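Local coordinates for protein geobacter metallireducens SMUG1 (Geobacter metallireducens, PDB 5H9I) that belongs to the SMUG1 branch of the uracil DNA glycosylase superfamily, an alpha/beta fold built round a central parallel sheet, and holds xanthine in a pocket of this structure, at residues Ala9-Leu14 with Glu39-Tyr44; Ser46-Pro51 with Arg130-Phe135. One frame throughout, in Å; residues are numbered along the deposited sequence. Where two conformers were deposited one is given.

Contact 1: residues Ala9-Leu14 with Glu39-Tyr44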
loop_
_atom_site.group_PDB
_atom_site.type_symbol
_atom_site.label_atom_id
_atom_site.label_comp_id
_atom_site.label_asym_id
_atom_site.label_seq_id
_atom_site.Cartn_x
_atom_site.Cartn_y
_atom_site.Cartn_z
ATOM N N ALA A 9 8.781 -12.990 -1.722
ATOM C CA ALA A 9 10.094 -12.805 -2.440
ATOM C C ALA A 9 10.206 -11.390 -3.019
ATOM O O ALA A 9 11.262 -10.710 -2.988
ATOM C CB ALA A 9 10.235 -13.793 -3.537
ATOM N N ILE A 10 9.115 -10.947 -3.619
ATOM C CA ILE A 10 9.070 -9.627 -4.194
ATOM C C ILE A 10 9.266 -8.554 -3.124
ATOM O O ILE A 10 9.997 -7.648 -3.327
ATOM C CB ILE A 10 7.733 -9.408 -4.943
ATOM C CG1 ILE A 10 7.675 -10.334 -6.162
ATOM C CG2 ILE A 10 7.590 -7.958 -5.402
ATOM C CD1 ILE A 10 6.336 -10.441 -6.864
ATOM N N SER A 11 8.594 -8.684 -1.984
ATOM C CA SER A 11 8.740 -7.686 -0.934
ATOM C C SER A 11 10.171 -7.707 -0.354
ATOM O O SER A 11 10.709 -6.692 -0.027
ATOM C CB SER A 11 7.666 -7.801 0.220
ATOM O OG SER A 11 6.430 -7.078 -0.039
ATOM N N ASP A 12 10.720 -8.898 -0.201
ATOM C CA ASP A 12 12.086 -8.989 0.341
ATOM C C ASP A 12 13.094 -8.355 -0.620
ATOM O O ASP A 12 13.966 -7.680 -0.183
ATOM C CB ASP A 12 12.436 -10.422 0.718
ATOM C CG ASP A 12 11.726 -10.900 2.031
ATOM O OD1 ASP A 12 11.292 -10.107 2.860
ATOM O OD2 ASP A 12 11.619 -12.066 2.223
ATOM N N ALA A 13 12.890 -8.546 -1.909
ATOM C CA ALA A 13 13.791 -7.974 -2.973
ATOM C C ALA A 13 13.633 -6.467 -2.938
ATOM O O ALA A 13 14.598 -5.706 -3.013
ATOM C CB ALA A 13 13.465 -8.492 -4.288
ATOM N N LEU A 14 12.396 -5.970 -2.879
ATOM C CA LEU A 14 12.168 -4.544 -2.724
ATOM C C LEU A 14 12.890 -3.958 -1.498
ATOM O O LEU A 14 13.481 -2.935 -1.539
ATOM C CB LEU A 14 10.685 -4.237 -2.739
ATOM C CG LEU A 14 10.264 -2.766 -2.521
ATOM C CD1 LEU A 14 10.915 -1.845 -3.587
ATOM C CD2 LEU A 14 8.720 -2.659 -2.525
ATOM N N GLU A 39 6.337 -9.942 10.046
ATOM C CA GLU A 39 5.482 -11.088 10.316
ATOM C C GLU A 39 4.057 -10.775 9.905
ATOM O O GLU A 39 3.446 -11.526 9.146
ATOM C CB GLU A 39 5.607 -11.692 11.743
ATOM C CG GLU A 39 6.972 -12.302 11.856
ATOM C CD GLU A 39 7.224 -13.005 13.164
ATOM O OE1 GLU A 39 6.463 -12.742 14.084
ATOM O OE2 GLU A 39 8.151 -13.848 13.089
ATOM N N PRO A 40 3.504 -9.628 10.333
ATOM C CA PRO A 40 2.108 -9.373 9.891
ATOM C C PRO A 40 2.030 -9.067 8.369
ATOM O O PRO A 40 1.048 -9.453 7.709
ATOM C CB PRO A 40 1.639 -8.225 10.734
ATOM C CG PRO A 40 2.902 -7.693 11.362
ATOM C CD PRO A 40 3.890 -8.770 11.472
ATOM N N HIS A 41 3.061 -8.436 7.829
ATOM C CA HIS A 41 3.053 -8.178 6.371
ATOM C C HIS A 41 3.065 -9.491 5.581
ATOM O O HIS A 41 2.273 -9.652 4.663
ATOM C CB HIS A 41 4.258 -7.356 6.028
ATOM C CG HIS A 41 4.342 -7.009 4.573
ATOM N ND1 HIS A 41 3.455 -6.113 3.964
ATOM C CD2 HIS A 41 5.108 -7.484 3.575
ATOM C CE1 HIS A 41 3.743 -6.048 2.679
ATOM N NE2 HIS A 41 4.732 -6.871 2.413
ATOM N N VAL A 42 3.966 -10.406 5.938
ATOM C CA VAL A 42 3.988 -11.686 5.249
ATOM C C VAL A 42 2.727 -12.500 5.488
ATOM O O VAL A 42 2.313 -13.252 4.609
ATOM C CB VAL A 42 5.315 -12.421 5.624
ATOM C CG1 VAL A 42 5.296 -13.833 5.075
ATOM C CG2 VAL A 42 6.518 -11.651 5.074
ATOM N N ALA A 43 2.127 -12.424 6.688
ATOM C CA ALA A 43 0.831 -12.991 6.886
ATOM C C ALA A 43 -0.208 -12.517 5.845
ATOM O O ALA A 43 -0.936 -13.294 5.275
ATOM C CB ALA A 43 0.319 -12.773 8.330
ATOM N N TYR A 44 -0.215 -11.210 5.656
ATOM C CA TYR A 44 -1.194 -10.649 4.710
ATOM C C TYR A 44 -0.845 -11.130 3.290
ATOM O O TYR A 44 -1.734 -11.600 2.562
ATOM C CB TYR A 44 -1.071 -9.107 4.772
ATOM C CG TYR A 44 -1.806 -8.359 3.675
ATOM C CD1 TYR A 44 -3.188 -8.373 3.635
ATOM C CD2 TYR A 44 -1.089 -7.682 2.698
ATOM C CE1 TYR A 44 -3.907 -7.694 2.640
ATOM C CE2 TYR A 44 -1.822 -7.015 1.680
ATOM C CZ TYR A 44 -3.205 -7.059 1.681
ATOM O OH TYR A 44 -3.889 -6.452 0.640
#

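Contact 2: residues Ser46-Pro51 with Arg130-Phe135. With LEA (pentanoic acid), chain H.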
loop_
_atom_site.group_PDB
_atom_site.type_symbol
_atom_site.label_atom_id
_atom_site.label_comp_id
_atom_site.label_asym_id
_atom_site.label_seq_id
_atom_site.Cartn_x
_atom_site.Cartn_y
_atom_site.Cartn_z
ATOM N N SER A 46 0.696 -13.861 2.381
ATOM C CA SER A 46 0.589 -15.299 2.216
ATOM C C SER A 46 -0.844 -15.755 2.336
ATOM O O SER A 46 -1.279 -16.658 1.585
ATOM C CB SER A 46 1.358 -15.966 3.310
ATOM O OG SER A 46 2.761 -15.604 3.299
ATOM N N ARG A 47 -1.625 -15.159 3.193
ATOM C CA ARG A 47 -3.009 -15.557 3.412
ATOM C C ARG A 47 -3.953 -15.057 2.339
ATOM O O ARG A 47 -4.979 -15.697 2.053
ATOM C CB ARG A 47 -3.504 -15.071 4.784
ATOM C CG ARG A 47 -2.781 -15.721 5.938
ATOM C CD ARG A 47 -3.197 -15.185 7.290
ATOM N NE ARG A 47 -2.153 -15.550 8.248
ATOM C CZ ARG A 47 -2.228 -15.311 9.553
ATOM N NH1 ARG A 47 -3.283 -14.798 10.101
ATOM N NH2 ARG A 47 -1.134 -15.585 10.255
ATOM N N PHE A 48 -3.629 -13.867 1.776
ATOM C CA PHE A 48 -4.577 -13.157 0.886
ATOM C C PHE A 48 -3.991 -12.855 -0.450
ATOM O O PHE A 48 -4.802 -12.486 -1.330
ATOM C CB PHE A 48 -5.020 -11.891 1.600
ATOM C CG PHE A 48 -5.668 -12.224 2.948
ATOM C CD1 PHE A 48 -6.810 -12.932 3.008
ATOM C CD2 PHE A 48 -5.159 -11.728 4.148
ATOM C CE1 PHE A 48 -7.419 -13.277 4.242
ATOM C CE2 PHE A 48 -5.694 -12.070 5.367
ATOM C CZ PHE A 48 -6.841 -12.813 5.412
ATOM N N GLY A 49 -2.730 -13.075 -0.704
ATOM C CA GLY A 49 -2.134 -12.661 -1.980
ATOM C C GLY A 49 -1.831 -13.833 -2.864
ATOM O O GLY A 49 -0.949 -13.641 -3.770
ATOM N N SER A 50 -2.502 -15.009 -2.763
ATOM C CA SER A 50 -2.239 -16.049 -3.713
ATOM C C SER A 50 -2.696 -15.651 -5.121
ATOM O O SER A 50 -3.788 -15.151 -5.338
ATOM C CB SER A 50 -3.038 -17.284 -3.296
ATOM O OG SER A 50 -2.495 -17.738 -2.149
ATOM N N PRO A 51 -1.878 -15.942 -6.188
ATOM C CA PRO A 51 -2.282 -15.732 -7.513
ATOM C C PRO A 51 -3.243 -16.733 -8.050
ATOM O O PRO A 51 -3.277 -17.862 -7.485
ATOM C CB PRO A 51 -0.981 -15.797 -8.277
ATOM C CG PRO A 51 -0.127 -16.742 -7.493
ATOM C CD PRO A 51 -0.498 -16.407 -6.089
ATOM N N ARG A 130 -14.069 -13.902 -0.215
ATOM C CA ARG A 130 -14.786 -13.424 -1.416
ATOM C C ARG A 130 -14.093 -12.267 -2.127
ATOM O O ARG A 130 -14.155 -12.209 -3.360
ATOM C CB ARG A 130 -16.173 -13.078 -1.087
ATOM C CG ARG A 130 -17.009 -14.268 -0.613
ATOM C CD ARG A 130 -18.503 -14.015 -0.521
ATOM N NE ARG A 130 -19.013 -13.816 -1.907
ATOM C CZ ARG A 130 -19.316 -12.679 -2.559
ATOM N NH1 ARG A 130 -19.184 -11.476 -2.050
ATOM N NH2 ARG A 130 -19.855 -12.815 -3.784
ATOM N N PHE A 131 -13.385 -11.423 -1.368
ATOM C CA PHE A 131 -12.575 -10.333 -1.954
ATOM C C PHE A 131 -11.345 -10.788 -2.621
ATOM O O PHE A 131 -11.082 -10.570 -3.780
ATOM C CB PHE A 131 -12.341 -9.227 -0.882
ATOM C CG PHE A 131 -11.573 -8.097 -1.392
ATOM C CD1 PHE A 131 -12.137 -7.205 -2.304
ATOM C CD2 PHE A 131 -10.278 -7.870 -0.970
ATOM C CE1 PHE A 131 -11.340 -6.145 -2.749
ATOM C CE2 PHE A 131 -9.555 -6.821 -1.385
ATOM C CZ PHE A 131 -10.090 -5.900 -2.282
ATOM N N PHE A 132 -10.529 -11.543 -1.858
ATOM C CA PHE A 132 -9.230 -11.901 -2.324
ATOM C C PHE A 132 -9.265 -12.994 -3.352
ATOM O O PHE A 132 -8.243 -13.277 -4.011
ATOM C CB PHE A 132 -8.269 -12.219 -1.163
ATOM C CG PHE A 132 -7.968 -11.000 -0.261
ATOM C CD1 PHE A 132 -7.156 -10.017 -0.748
ATOM C CD2 PHE A 132 -8.491 -10.903 1.000
ATOM C CE1 PHE A 132 -6.859 -8.923 0.053
ATOM C CE2 PHE A 132 -8.228 -9.802 1.808
ATOM C CZ PHE A 132 -7.387 -8.867 1.298
ATOM N N ALA A 133 -10.429 -13.607 -3.546
ATOM C CA ALA A 133 -10.558 -14.510 -4.692
ATOM C C ALA A 133 -10.197 -13.784 -5.966
ATOM O O ALA A 133 -9.643 -14.426 -6.897
ATOM C CB ALA A 133 -11.964 -14.991 -4.792
ATOM N N ARG A 134 -10.506 -12.500 -6.087
ATOM C CA ARG A 134 -10.294 -11.768 -7.329
ATOM C C ARG A 134 -9.452 -10.514 -7.199
ATOM O O ARG A 134 -9.019 -10.006 -8.174
ATOM C CB ARG A 134 -11.627 -11.358 -7.962
ATOM C CG ARG A 134 -12.541 -12.455 -8.485
ATOM C CD ARG A 134 -13.796 -11.767 -9.087
ATOM N NE ARG A 134 -14.852 -11.614 -8.121
ATOM C CZ ARG A 134 -15.693 -10.596 -8.016
ATOM N NH1 ARG A 134 -15.597 -9.560 -8.792
ATOM N NH2 ARG A 134 -16.645 -10.658 -7.090
ATOM N N PHE A 135 -9.274 -10.015 -5.975
ATOM C CA PHE A 135 -8.655 -8.729 -5.762
ATOM C C PHE A 135 -7.395 -8.842 -4.875
ATOM O O PHE A 135 -7.237 -9.791 -4.093
ATOM C CB PHE A 135 -9.654 -7.782 -5.084
ATOM C CG PHE A 135 -10.819 -7.398 -5.952
ATOM C CD1 PHE A 135 -11.897 -8.170 -5.976
ATOM C CD2 PHE A 135 -10.724 -6.285 -6.800
ATOM C CE1 PHE A 135 -12.984 -7.839 -6.743
ATOM C CE2 PHE A 135 -11.758 -5.947 -7.594
ATOM C CZ PHE A 135 -12.850 -6.710 -7.587
HETATM C C2 LEA H . -19.221 -8.513 -4.145
HETATM O O2 LEA H . -18.953 -7.360 -3.913
HETATM C C3 LEA H . -18.846 -9.052 -5.453
HETATM C C4 LEA H . -20.121 -9.436 -6.085
HETATM C C5 LEA H . -20.379 -10.906 -6.069
HETATM C C6 LEA H . -21.568 -11.343 -6.969
HETATM O O1 LEA H . -19.817 -9.205 -3.347
#

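Contact 1: residues Ala9-Leu14 with Glu39-Tyr44
The imidazole of H41 meets helix 7-19 with its edge and not with a face: S11 OG lies in the ring plane, 3.0 Å from H41 NE2, and no atom of residues 9-14 sits over either face. Two further distances show how well centred the approach is, since OG is 3.9 Å from CD2 of H41 and 4.0 Å from CE1 of the same ring. This hydrogen bond joins the N-terminal helix to helix 38-48 in the alpha/beta fold of the uracil DNA glycosylase superfamily, and it is a bridge more than a packed interface. The evidence is the spacing: the nearest CA atoms, those of S11 and V42, are 8.8 Å apart, and the two segments bury just 75 Å² against each other. H41 supplies about half of the reach, its CG anti to the backbone N (chi1 -179°), and the hydrogen bond and the short S11 side chain make up the rest.

The other ring nitrogen, ND1, is hydrogen-bonded to the carbonyl oxygen of G71, so the imidazole is gripped at both nitrogens and its rotation about CB-CG is fixed. G71 closely precedes P73 and F74 of the xanthine pocket, and the H41 side chain itself is about 9 Å from the bound xanthine. A second flat group of helix 38-48, the phenol of Y44, turns to the parallel sheet: its ring meets that of F136 with planes at about 20°, and its OH bonds V137 O. On the other helix, I10 and L14 pack against helix 160-181, while D12 adds a second link between the helices, a salt bridge to R38 where helix 38-48 starts. At S11, the angle at OG between CB and H41 NE2 is about 112°, close to tetrahedral.

Contact 2: residues Ser46-Pro51 with Arg130-Phe135
F48 rests its CB on the ring of F132, 3.5 Å from the ring centroid and 6° off the normal, which makes a CH-pi contact over the face. The two rings are inclined at 31°, and their closest atoms are F48 CD1 and F132 CD2, 3.3 Å apart. In both residues CG lies anti to the carbonyl carbon, so both rings swing out to one side of the close backbone approach and lie beside each other. F131 CD2 covers the other face of F132, 3.6 Å above its plane, and L84 of helix 77-84 touches both F48 and F132. This buried cluster joins the C-terminal end of helix 38-48 to helix 128-132, just ahead of edge strand 135-139 of the parallel sheet in this alpha/beta fold. Behind the rings, K53 NZ ties the backbones together by hydrogen bonds to F48 O, S50 O and F132 O. Farther out, R130 and R134 reach the bound pentanoic acid: R130 NH1 donates a nearly straight hydrogen bond to O1 of the ligand (2.7 Å, 173°) and is also hydrogen-bonded to F125 O, while the R134 guanidinium, one face against F135 CE1, turns an edge to ligand atom C3.

In the fold
From the N terminus, helix 7-19 comes first, and contact 1 brings the chain back to it after 24 intervening residues that include strand 29-31 and helix 33-36. Contact 2 opens after contact 1 has closed, so the two stand in series, neither nested nor crossing. Its longer loop, 78 residues, holds strand 55-59, helices 67-70, 77-84 and 112-125, and most of the xanthine pocket residues; N139 and H213 come later. Helix 38-48 serves both contacts, linking the N-terminal helix to the approach to edge strand 135-139. The contact centres are 15 Å apart, yet the contacts touch directly, with Y44 OH 3.9 Å from F132 CE1.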